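Local coordinates for putative branched-chain amino acid ABC transporter (Chromobacterium violaceum, PDB 4PYR), which binds glutathione and, as an LppC-type lipoprotein with a periplasmic-binding-protein-like fold, may regulate an enzyme, at residues A[179-183]-A[204-208]; A[159-164]-A[185-189]; A[23-27]-A[38-42]; A[28-33]-A[234-238]. All blocks are in the same frame, centred on the assembly; numbering follows the deposited sequence. Where two conformers were deposited one is given.

How the contacts relate
Contacts 1 and 2 belong to the mixed-sheet half of the chain and touch: L205 and L181 of contact 1 pack on A186 of contact 2, and helix 183-192, used by contact 2, directly follows the strand used by contact 1. Contacts 3 and 4 share helix 16-33 and meet where L38 packs on A30; their centres are about 42 and 41 Å from that of contact 2. Contact 3 is a surface contact led by the hydrogen bonds and salt bridge of one arginine, whereas the other three are partly buried. Of these, contact 1 hinges on a glutamine reaching a strand end, contact 2 mixes apolar packing with an arginine-carbonyl bond, and contact 4 is apolar packing fringed by a charged cluster.

Contact 1: residues A[179-183]-A[204-208]; sequences LALDV and QLNVG
Three residues carry this contact: L205, V183 and Q204. Segment 179-183 leaves strand 176-180 after A180, turns through an extended L181, and enters helix 183-192 at V183; D182, with chi1 p, sits at the N-cap and its OD2 accepts from Q185 N. Segment 204-208 starts in a 3-10 turn and runs on as loop. The backbones come nearest at V183 and L205, 5.3 Å between CA atoms. Q204, extended with chi1 and chi2 both t, reaches along the end of the strand: its OE1 accepts from L181 N at 3.1 Å, and a water donates both to Q204 OE1 (2.8 Å) and to L179 O (2.7 Å). Its NE2 is engaged by S135 OG of helix 133-150. L205, an m,t rotamer, swings its end inward, with CD1 4.2 Å from L179 CD1 and CD2 3.6 Å from L181 O. V183 lies against the turn, CG2 being 3.7 Å from L205 O and 4.4 Å from V207 CG1. Strands 176-180 and 199-201 are parallel neighbours joined through helix 183-192, so the contact closes the carboxyl-end loops of a beta-alpha-beta crossover in a periplasmic-binding-protein-like lobe.

Contact 2: residues A[159-164]-A[185-189]; sequences FDANDM and QAARL
Here the loop between strand 155-158, an outermost strand of the mixed sheet, and helix 165-172 packs against helix 183-192 in a layered alpha/beta lobe. The loop includes an Asx turn, with D160 OD1 accepting from N162 N at 3.2 Å; segment 185-189 is regular helix. CA atoms are nearest at A161 and Q185 (7.6 Å) and at M164 and L189 (8.1 Å), so loop and helix advance in the same sense. Apolar packing comes first. F159, chi1 t and chi2 73°, points toward the helix and sets CE1 4.0 Å from L189 CB; the F159 side chain also touches V128 of strand 125-129 and L167 of helix 165-172, so it lies between sheet and helices. The selenomethionine M164 brings CE tightly to 3.2 Å from L189 CD1, L189 having chi1 t and chi2 p. Mixed contacts follow: the side-chain end of Q185 lies at the edge of the F159 ring and close to the A161 methyl. R188 stretches straight out, chi1 to chi3 all t, past the ring edge, where its CD is 4.5 Å from F159 CZ. M164 SE sits over one guanidinium face, 3.7 Å from R188 NE. The polar part is a very short hydrogen bond, R188 NH1 to A161 O, at just 2.4 Å.

Contact 3: residues A[23-27]-A[38-42]; sequences RSGVE and LYSVD
R23 does most of the polar work here, its guanidinium spanning the gap from helix 16-33 to the strand that follows it. Segment 23-27 is regular helix, with E27 N bonded to R23 O at 2.9 Å; segment 38-42 is extended strand. Their local axes pass 11.2 Å apart and run nearly antiparallel at 167°. E27 CA lies 8.1 Å from L38 CA, and R23 CA lies 8.9 Å from S40 CA. R23 reaches out with chi1 m and chi2 and chi3 t. Its NH2 donates to V41 O at 2.8 Å and forms a salt bridge with D42 OD1 at 3.2 Å, while L8 O adds a weak hydrogen bond. NH1 donates to V6 O and to a water at 2.9 Å, and that water is also hydrogen-bonded to S40 OG at 2.8 Å. Both terminal nitrogens are thus satisfied. The carboxylate of E27 instead lies near L38, OE2 being 3.4 Å from CD1. Alongside, V26 packs on L38, CG1 to CD2 at 4.0 Å. L38 and S40 point their CB toward the helix, as strand alternation requires; Y39 and V41 point away, and their side chains touch A55 and R51 of helix 48-57. Strand 36-42, at the edge of its parallel sheet, bonds through Y39 and V41 to strand 2-8, whose V6 also touches V26 and L38; strand 2-8, helix 16-33 and strand 36-42 make one beta-alpha-beta unit.

Contact 4: residues A[28-33]-A[234-238]; sequences AAAQVD and QRYPR
A shallow face of small residues on helix 16-33 receives the ring of Y236. Segment 28-33 ends that helix; the other segment leaves helix 231-235 and continues as an extended chain. The backbones approach closest at A29 and Y236, 6.4 Å between CA atoms. Y236, chi1 m, brings its ring against A29, whose CB is 3.9 Å from Y236 CE1. V32, chi1 t, is the complementary bump: its CB meets Y236 CD1 at 3.9 Å and its CG2 meets P237 CD at 3.9 Å, so the valine plugs the notch between tyrosine and proline. P237 in turn leans on A28, CG to CB at 4.1 Å. At the ring tip Y236 OH donates to D33 OD2 at 2.9 Å and accepts from R235 NH2 at 2.9 Å, while R235 NE and D33 OD1 form a salt bridge at 3.4 Å whose hydrogen bond is weak. This plain packing, away from the glutathione site, ties the helix of the first beta-alpha-beta unit to chain some 200 residues later; helix 245-265 adjoins both segments, Y251 touching A28, Y258 A29 and R259 Y236.

Contact 1: residues A[179-183]-A[204-208]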
loop_
_atom_site.group_PDB
_atom_site.type_symbol
_atom_site.label_atom_id
_atom_site.label_comp_id
_atom_site.label_asym_id
_atom_site.label_seq_id
_atom_site.Cartn_x
_atom_site.Cartn_y
_atom_site.Cartn_z
ATOM N N LEU A 179 -11.400 -0.156 -13.502
ATOM C CA LEU A 179 -10.743 1.083 -13.777
ATOM C C LEU A 179 -9.319 1.110 -13.273
ATOM O O LEU A 179 -9.074 0.913 -12.085
ATOM C CB LEU A 179 -11.494 2.256 -13.125
ATOM C CG LEU A 179 -12.963 2.398 -13.540
ATOM C CD1 LEU A 179 -13.631 3.638 -12.933
ATOM C CD2 LEU A 179 -13.085 2.489 -15.062
ATOM N N ALA A 180 -8.383 1.394 -14.168
ATOM C CA ALA A 180 -7.054 1.831 -13.793
ATOM C C ALA A 180 -6.894 3.184 -14.432
ATOM O O ALA A 180 -6.365 3.304 -15.530
ATOM C CB ALA A 180 -6.021 0.872 -14.357
ATOM N N LEU A 181 -7.447 4.205 -13.766
ATOM C CA LEU A 181 -7.710 5.486 -14.375
ATOM C C LEU A 181 -7.668 6.518 -13.269
ATOM O O LEU A 181 -8.107 6.254 -12.127
ATOM C CB LEU A 181 -9.114 5.387 -15.013
ATOM C CG LEU A 181 -9.590 6.489 -15.946
ATOM C CD1 LEU A 181 -8.574 6.735 -17.040
ATOM C CD2 LEU A 181 -10.980 6.157 -16.458
ATOM N N ASP A 182 -7.149 7.707 -13.594
ATOM C CA ASP A 182 -7.082 8.788 -12.639
ATOM C C ASP A 182 -8.509 9.198 -12.213
ATOM O O ASP A 182 -9.479 9.035 -12.970
ATOM C CB ASP A 182 -6.368 9.981 -13.264
ATOM C CG ASP A 182 -7.021 10.421 -14.574
ATOM O OD1 ASP A 182 -6.822 9.737 -15.624
ATOM O OD2 ASP A 182 -7.809 11.375 -14.550
ATOM N N VAL A 183 -8.629 9.729 -11.007
ATOM C CA VAL A 183 -9.926 9.934 -10.390
ATOM C C VAL A 183 -10.797 10.910 -11.194
ATOM O O VAL A 183 -11.996 10.673 -11.312
ATOM C CB VAL A 183 -9.755 10.327 -8.897
ATOM C CG1 VAL A 183 -9.135 11.701 -8.734
ATOM C CG2 VAL A 183 -11.061 10.203 -8.135
ATOM N N GLN A 204 -6.764 3.982 -5.693
ATOM C CA GLN A 204 -6.567 5.105 -6.606
ATOM C C GLN A 204 -7.807 6.012 -6.628
ATOM O O GLN A 204 -7.676 7.243 -6.694
ATOM C CB GLN A 204 -6.241 4.562 -8.022
ATOM C CG GLN A 204 -6.037 5.606 -9.121
ATOM C CD GLN A 204 -5.902 4.947 -10.478
ATOM O OE1 GLN A 204 -6.609 3.963 -10.790
ATOM N NE2 GLN A 204 -5.011 5.484 -11.304
ATOM N N LEU A 205 -8.994 5.410 -6.549
ATOM C CA LEU A 205 -10.258 6.187 -6.645
ATOM C C LEU A 205 -10.735 6.825 -5.377
ATOM O O LEU A 205 -11.611 7.702 -5.411
ATOM C CB LEU A 205 -11.363 5.289 -7.194
ATOM C CG LEU A 205 -11.009 4.675 -8.545
ATOM C CD1 LEU A 205 -12.181 3.862 -9.013
ATOM C CD2 LEU A 205 -10.630 5.728 -9.578
ATOM N N ASN A 206 -10.188 6.389 -4.243
ATOM C CA ASN A 206 -10.609 6.879 -2.945
ATOM C C ASN A 206 -9.641 7.959 -2.499
ATOM O O ASN A 206 -8.605 7.739 -1.875
ATOM C CB ASN A 206 -10.689 5.704 -1.941
ATOM C CG ASN A 206 -11.275 6.117 -0.601
ATOM O OD1 ASN A 206 -11.945 7.159 -0.495
ATOM N ND2 ASN A 206 -11.055 5.300 0.442
ATOM N N VAL A 207 -9.978 9.178 -2.874
ATOM C CA VAL A 207 -9.085 10.289 -2.661
ATOM C C VAL A 207 -9.493 11.133 -1.472
ATOM O O VAL A 207 -8.648 11.853 -0.901
ATOM C CB VAL A 207 -8.966 11.156 -3.939
ATOM C CG1 VAL A 207 -10.252 11.924 -4.198
ATOM C CG2 VAL A 207 -7.792 12.117 -3.790
ATOM N N GLY A 208 -10.761 11.019 -1.076
ATOM C CA GLY A 208 -11.314 11.771 0.008
ATOM C C GLY A 208 -12.253 12.843 -0.487
ATOM O O GLY A 208 -12.373 13.044 -1.687
HETATM O O HOH W 1 -7.970 1.808 -9.745
#

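Contact 2: residues A[159-164]-A[185-189]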
loop_
_atom_site.group_PDB
_atom_site.type_symbol
_atom_site.label_atom_id
_atom_site.label_comp_id
_atom_site.label_asym_id
_atom_site.label_seq_id
_atom_site.Cartn_x
_atom_site.Cartn_y
_atom_site.Cartn_z
ATOM N N PHE A 159 -8.167 4.383 -22.289
ATOM C CA PHE A 159 -9.138 5.484 -22.164
ATOM C C PHE A 159 -8.829 6.605 -23.142
ATOM O O PHE A 159 -7.684 7.014 -23.250
ATOM C CB PHE A 159 -9.130 6.019 -20.743
ATOM C CG PHE A 159 -10.206 7.065 -20.511
ATOM C CD1 PHE A 159 -11.515 6.678 -20.418
ATOM C CD2 PHE A 159 -9.887 8.389 -20.375
ATOM C CE1 PHE A 159 -12.528 7.608 -20.214
ATOM C CE2 PHE A 159 -10.892 9.324 -20.184
ATOM C CZ PHE A 159 -12.208 8.927 -20.090
ATOM N N ASP A 160 -9.885 7.121 -23.814
ATOM C CA ASP A 160 -9.790 8.182 -24.783
ATOM C C ASP A 160 -10.825 9.231 -24.373
ATOM O O ASP A 160 -12.003 9.033 -24.577
ATOM C CB ASP A 160 -10.089 7.641 -26.191
ATOM C CG ASP A 160 -9.733 8.622 -27.277
ATOM O OD1 ASP A 160 -9.865 9.843 -27.045
ATOM O OD2 ASP A 160 -9.337 8.153 -28.356
ATOM N N ALA A 161 -10.356 10.271 -23.697
ATOM C CA ALA A 161 -11.212 11.413 -23.287
ATOM C C ALA A 161 -11.950 12.146 -24.427
ATOM O O ALA A 161 -13.053 12.677 -24.204
ATOM C CB ALA A 161 -10.354 12.395 -22.494
ATOM N N ASN A 162 -11.393 12.222 -25.654
ATOM C CA ASN A 162 -11.962 12.959 -26.760
ATOM C C ASN A 162 -12.845 12.118 -27.694
ATOM O O ASN A 162 -13.454 12.624 -28.634
ATOM C CB ASN A 162 -10.826 13.604 -27.557
ATOM C CG ASN A 162 -9.937 14.458 -26.676
ATOM O OD1 ASN A 162 -10.430 15.331 -25.957
ATOM N ND2 ASN A 162 -8.636 14.183 -26.679
ATOM N N ASP A 163 -12.945 10.830 -27.354
ATOM C CA ASP A 163 -13.838 9.966 -28.111
ATOM C C ASP A 163 -14.202 8.723 -27.307
ATOM O O ASP A 163 -13.564 7.636 -27.382
ATOM C CB ASP A 163 -13.232 9.609 -29.470
ATOM C CG ASP A 163 -14.099 8.676 -30.258
ATOM O OD1 ASP A 163 -15.339 8.876 -30.271
ATOM O OD2 ASP A 163 -13.537 7.760 -30.889
HETATM N N MSE A 164 -15.223 8.890 -26.472
HETATM C CA MSE A 164 -15.537 7.906 -25.460
HETATM C C MSE A 164 -16.522 6.904 -26.072
HETATM O O MSE A 164 -16.726 5.828 -25.496
HETATM C CB MSE A 164 -15.944 8.641 -24.152
HETATM C CG MSE A 164 -14.853 8.667 -23.019
HETATM SE SE MSE A 164 -15.788 9.279 -21.447
HETATM C CE MSE A 164 -17.043 7.775 -21.470
ATOM N N GLN A 185 -10.801 11.449 -14.581
ATOM C CA GLN A 185 -11.305 10.726 -15.722
ATOM C C GLN A 185 -12.249 9.606 -15.320
ATOM O O GLN A 185 -13.193 9.309 -16.038
ATOM C CB GLN A 185 -10.160 10.230 -16.607
ATOM C CG GLN A 185 -9.480 11.407 -17.338
ATOM C CD GLN A 185 -8.498 10.990 -18.425
ATOM O OE1 GLN A 185 -7.635 10.114 -18.215
ATOM N NE2 GLN A 185 -8.603 11.642 -19.598
ATOM N N ALA A 186 -11.980 8.948 -14.182
ATOM C CA ALA A 186 -12.861 7.895 -13.721
ATOM C C ALA A 186 -14.240 8.395 -13.443
ATOM O O ALA A 186 -15.227 7.718 -13.757
ATOM C CB ALA A 186 -12.291 7.262 -12.474
ATOM N N ALA A 187 -14.306 9.581 -12.865
ATOM C CA ALA A 187 -15.597 10.195 -12.579
ATOM C C ALA A 187 -16.339 10.539 -13.854
ATOM O O ALA A 187 -17.551 10.313 -13.950
ATOM C CB ALA A 187 -15.416 11.431 -11.695
ATOM N N ARG A 188 -15.622 11.070 -14.842
ATOM C CA ARG A 188 -16.251 11.329 -16.154
ATOM C C ARG A 188 -16.757 10.043 -16.808
ATOM O O ARG A 188 -17.887 10.011 -17.353
ATOM C CB ARG A 188 -15.311 12.091 -17.095
ATOM C CG ARG A 188 -15.847 12.240 -18.508
ATOM C CD ARG A 188 -14.757 12.571 -19.516
ATOM N NE ARG A 188 -15.401 12.944 -20.756
ATOM C CZ ARG A 188 -14.791 13.301 -21.888
ATOM N NH1 ARG A 188 -13.466 13.258 -21.962
ATOM N NH2 ARG A 188 -15.502 13.612 -22.941
ATOM N N LEU A 189 -15.954 8.967 -16.729
ATOM C CA LEU A 189 -16.379 7.751 -17.371
ATOM C C LEU A 189 -17.594 7.135 -16.624
ATOM O O LEU A 189 -18.585 6.675 -17.235
ATOM C CB LEU A 189 -15.222 6.753 -17.337
ATOM C CG LEU A 189 -15.504 5.385 -17.933
ATOM C CD1 LEU A 189 -16.125 5.537 -19.317
ATOM C CD2 LEU A 189 -14.219 4.578 -17.983
#

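Contact 3: residues A[23-27]-A[38-42]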
loop_
_atom_site.group_PDB
_atom_site.type_symbol
_atom_site.label_atom_id
_atom_site.label_comp_id
_atom_site.label_asym_id
_atom_site.label_seq_id
_atom_site.Cartn_x
_atom_site.Cartn_y
_atom_site.Cartn_z
ATOM N N ARG A 23 6.048 8.608 11.031
ATOM C CA ARG A 23 6.476 8.681 12.429
ATOM C C ARG A 23 5.292 8.860 13.373
ATOM O O ARG A 23 5.251 8.262 14.453
ATOM C CB ARG A 23 7.480 9.822 12.663
ATOM C CG ARG A 23 8.893 9.528 12.261
ATOM C CD ARG A 23 9.853 10.549 12.815
ATOM N NE ARG A 23 11.145 10.462 12.192
ATOM C CZ ARG A 23 12.085 9.591 12.568
ATOM N NH1 ARG A 23 11.864 8.755 13.586
ATOM N NH2 ARG A 23 13.239 9.573 11.951
ATOM N N SER A 24 4.333 9.690 12.978
ATOM C CA SER A 24 3.214 9.995 13.866
ATOM C C SER A 24 2.355 8.739 14.055
ATOM O O SER A 24 1.755 8.548 15.105
ATOM C CB SER A 24 2.388 11.188 13.345
ATOM O OG SER A 24 1.620 10.877 12.186
ATOM N N GLY A 25 2.308 7.868 13.052
ATOM C CA GLY A 25 1.588 6.618 13.173
ATOM C C GLY A 25 2.325 5.628 14.065
ATOM O O GLY A 25 1.702 4.942 14.877
ATOM N N VAL A 26 3.639 5.518 13.869
ATOM C CA VAL A 26 4.468 4.680 14.727
ATOM C C VAL A 26 4.298 5.075 16.170
ATOM O O VAL A 26 4.090 4.188 17.052
ATOM C CB VAL A 26 5.977 4.753 14.359
ATOM C CG1 VAL A 26 6.828 3.946 15.341
ATOM C CG2 VAL A 26 6.221 4.283 12.936
ATOM N N GLU A 27 4.377 6.385 16.446
ATOM C CA GLU A 27 4.206 6.936 17.814
ATOM C C GLU A 27 2.816 6.593 18.349
ATOM O O GLU A 27 2.675 6.121 19.486
ATOM C CB GLU A 27 4.308 8.481 17.833
ATOM C CG GLU A 27 5.693 9.076 17.603
ATOM C CD GLU A 27 6.684 8.914 18.756
ATOM O OE1 GLU A 27 6.283 8.717 19.939
ATOM O OE2 GLU A 27 7.897 8.987 18.464
ATOM N N LEU A 38 10.804 3.451 21.670
ATOM C CA LEU A 38 11.279 3.991 20.416
ATOM C C LEU A 38 12.630 4.712 20.585
ATOM O O LEU A 38 12.851 5.438 21.553
ATOM C CB LEU A 38 10.249 4.986 19.865
ATOM C CG LEU A 38 8.827 4.474 19.651
ATOM C CD1 LEU A 38 7.928 5.594 19.052
ATOM C CD2 LEU A 38 8.767 3.278 18.757
ATOM N N TYR A 39 13.490 4.523 19.599
ATOM C CA TYR A 39 14.739 5.279 19.452
ATOM C C TYR A 39 14.636 5.934 18.089
ATOM O O TYR A 39 14.580 5.279 17.065
ATOM C CB TYR A 39 15.915 4.284 19.528
ATOM C CG TYR A 39 17.278 4.817 19.179
ATOM C CD1 TYR A 39 17.632 5.110 17.855
ATOM C CD2 TYR A 39 18.243 4.995 20.163
ATOM C CE1 TYR A 39 18.906 5.578 17.533
ATOM C CE2 TYR A 39 19.518 5.462 19.842
ATOM C CZ TYR A 39 19.838 5.752 18.532
ATOM O OH TYR A 39 21.106 6.210 18.208
ATOM N N SER A 40 14.512 7.254 18.071
ATOM C CA SER A 40 14.200 7.935 16.819
ATOM C C SER A 40 15.403 8.696 16.366
ATOM O O SER A 40 15.991 9.453 17.121
ATOM C CB SER A 40 13.044 8.909 17.061
ATOM O OG SER A 40 11.890 8.170 17.447
ATOM N N VAL A 41 15.789 8.473 15.116
ATOM C CA VAL A 41 16.847 9.257 14.530
ATOM C C VAL A 41 16.512 9.540 13.062
ATOM O O VAL A 41 15.854 8.745 12.369
ATOM C CB VAL A 41 18.191 8.541 14.677
ATOM C CG1 VAL A 41 18.187 7.309 13.820
ATOM C CG2 VAL A 41 19.358 9.459 14.330
ATOM N N ASP A 42 16.911 10.721 12.626
ATOM C CA ASP A 42 16.823 11.056 11.204
ATOM C C ASP A 42 18.010 10.506 10.437
ATOM O O ASP A 42 19.121 10.714 10.859
ATOM C CB ASP A 42 16.830 12.562 11.002
ATOM C CG ASP A 42 15.559 13.213 11.476
ATOM O OD1 ASP A 42 14.579 12.499 11.727
ATOM O OD2 ASP A 42 15.546 14.450 11.558
HETATM O O HOH W 2 9.781 8.363 15.566
#

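Contact 4: residues A[28-33]-A[234-238]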
loop_
_atom_site.group_PDB
_atom_site.type_symbol
_atom_site.label_atom_id
_atom_site.label_comp_id
_atom_site.label_asym_id
_atom_site.label_seq_id
_atom_site.Cartn_x
_atom_site.Cartn_y
_atom_site.Cartn_z
ATOM N N ALA A 28 1.782 6.858 17.556
ATOM C CA ALA A 28 0.396 6.556 17.992
ATOM C C ALA A 28 0.248 5.072 18.449
ATOM O O ALA A 28 -0.371 4.769 19.473
ATOM C CB ALA A 28 -0.593 6.866 16.881
ATOM N N ALA A 29 0.816 4.159 17.672
ATOM C CA ALA A 29 0.697 2.751 17.957
ATOM C C ALA A 29 1.529 2.428 19.236
ATOM O O ALA A 29 1.088 1.641 20.077
ATOM C CB ALA A 29 1.179 1.933 16.782
ATOM N N ALA A 30 2.719 3.028 19.366
ATOM C CA ALA A 30 3.527 2.814 20.556
ATOM C C ALA A 30 2.817 3.274 21.826
ATOM O O ALA A 30 2.878 2.614 22.876
ATOM C CB ALA A 30 4.863 3.542 20.430
ATOM N N GLN A 31 2.134 4.408 21.767
ATOM C CA GLN A 31 1.428 4.893 22.925
ATOM C C GLN A 31 0.262 3.983 23.357
ATOM O O GLN A 31 0.011 3.833 24.533
ATOM C CB GLN A 31 0.950 6.314 22.647
ATOM C CG GLN A 31 2.114 7.270 22.651
ATOM C CD GLN A 31 1.765 8.652 22.141
ATOM O OE1 GLN A 31 0.589 9.019 22.062
ATOM N NE2 GLN A 31 2.795 9.435 21.795
ATOM N N VAL A 32 -0.391 3.348 22.405
ATOM C CA VAL A 32 -1.488 2.450 22.694
ATOM C C VAL A 32 -0.964 1.105 23.162
ATOM O O VAL A 32 -1.335 0.624 24.218
ATOM C CB VAL A 32 -2.381 2.255 21.479
ATOM C CG1 VAL A 32 -3.389 1.161 21.740
ATOM C CG2 VAL A 32 -3.127 3.530 21.157
ATOM N N ASP A 33 -0.100 0.521 22.358
ATOM C CA ASP A 33 0.286 -0.856 22.600
ATOM C C ASP A 33 1.304 -0.999 23.707
ATOM O O ASP A 33 1.292 -2.017 24.399
ATOM C CB ASP A 33 0.876 -1.432 21.298
ATOM C CG ASP A 33 -0.169 -1.747 20.263
ATOM O OD1 ASP A 33 -1.389 -1.549 20.460
ATOM O OD2 ASP A 33 0.251 -2.268 19.239
ATOM N N GLN A 234 -10.011 0.030 15.491
ATOM C CA GLN A 234 -10.657 0.752 16.614
ATOM C C GLN A 234 -9.738 1.193 17.715
ATOM O O GLN A 234 -9.975 2.195 18.369
ATOM C CB GLN A 234 -11.687 -0.162 17.293
ATOM C CG GLN A 234 -12.835 -0.527 16.452
ATOM C CD GLN A 234 -13.869 -1.267 17.242
ATOM O OE1 GLN A 234 -13.579 -1.994 18.192
ATOM N NE2 GLN A 234 -15.078 -1.060 16.869
ATOM N N ARG A 235 -8.686 0.434 17.999
ATOM C CA ARG A 235 -7.912 0.771 19.175
ATOM C C ARG A 235 -6.913 1.910 18.984
ATOM O O ARG A 235 -6.385 2.421 19.952
ATOM C CB ARG A 235 -7.234 -0.472 19.798
ATOM C CG ARG A 235 -6.141 -1.098 19.001
ATOM C CD ARG A 235 -5.382 -2.064 19.919
ATOM N NE ARG A 235 -4.303 -2.677 19.193
ATOM C CZ ARG A 235 -4.411 -3.851 18.579
ATOM N NH1 ARG A 235 -5.564 -4.511 18.641
ATOM N NH2 ARG A 235 -3.364 -4.360 17.906
ATOM N N TYR A 236 -6.635 2.317 17.747
ATOM C CA TYR A 236 -5.680 3.410 17.552
ATOM C C TYR A 236 -6.382 4.726 17.232
ATOM O O TYR A 236 -7.392 4.731 16.533
ATOM C CB TYR A 236 -4.710 3.072 16.421
ATOM C CG TYR A 236 -3.964 1.795 16.655
ATOM C CD1 TYR A 236 -2.957 1.728 17.612
ATOM C CD2 TYR A 236 -4.286 0.661 15.974
ATOM C CE1 TYR A 236 -2.333 0.535 17.913
ATOM C CE2 TYR A 236 -3.631 -0.548 16.238
ATOM C CZ TYR A 236 -2.662 -0.591 17.223
ATOM O OH TYR A 236 -2.030 -1.789 17.526
ATOM N N PRO A 237 -5.831 5.832 17.737
ATOM C CA PRO A 237 -6.503 7.115 17.477
ATOM C C PRO A 237 -6.377 7.512 16.007
ATOM O O PRO A 237 -5.407 7.135 15.332
ATOM C CB PRO A 237 -5.736 8.101 18.370
ATOM C CG PRO A 237 -4.345 7.537 18.361
ATOM C CD PRO A 237 -4.580 6.011 18.504
ATOM N N ARG A 238 -7.389 8.220 15.512
ATOM C CA ARG A 238 -7.327 8.776 14.164
ATOM C C ARG A 238 -6.272 9.886 14.207
ATOM O O ARG A 238 -5.954 10.409 15.295
ATOM C CB ARG A 238 -8.678 9.318 13.721
ATOM C CG ARG A 238 -9.862 8.384 13.919
ATOM C CD ARG A 238 -9.732 7.058 13.219
ATOM N NE ARG A 238 -9.710 7.180 11.757
ATOM C CZ ARG A 238 -9.747 6.156 10.911
ATOM N NH1 ARG A 238 -9.715 6.408 9.605
ATOM N NH2 ARG A 238 -9.782 4.888 11.351
#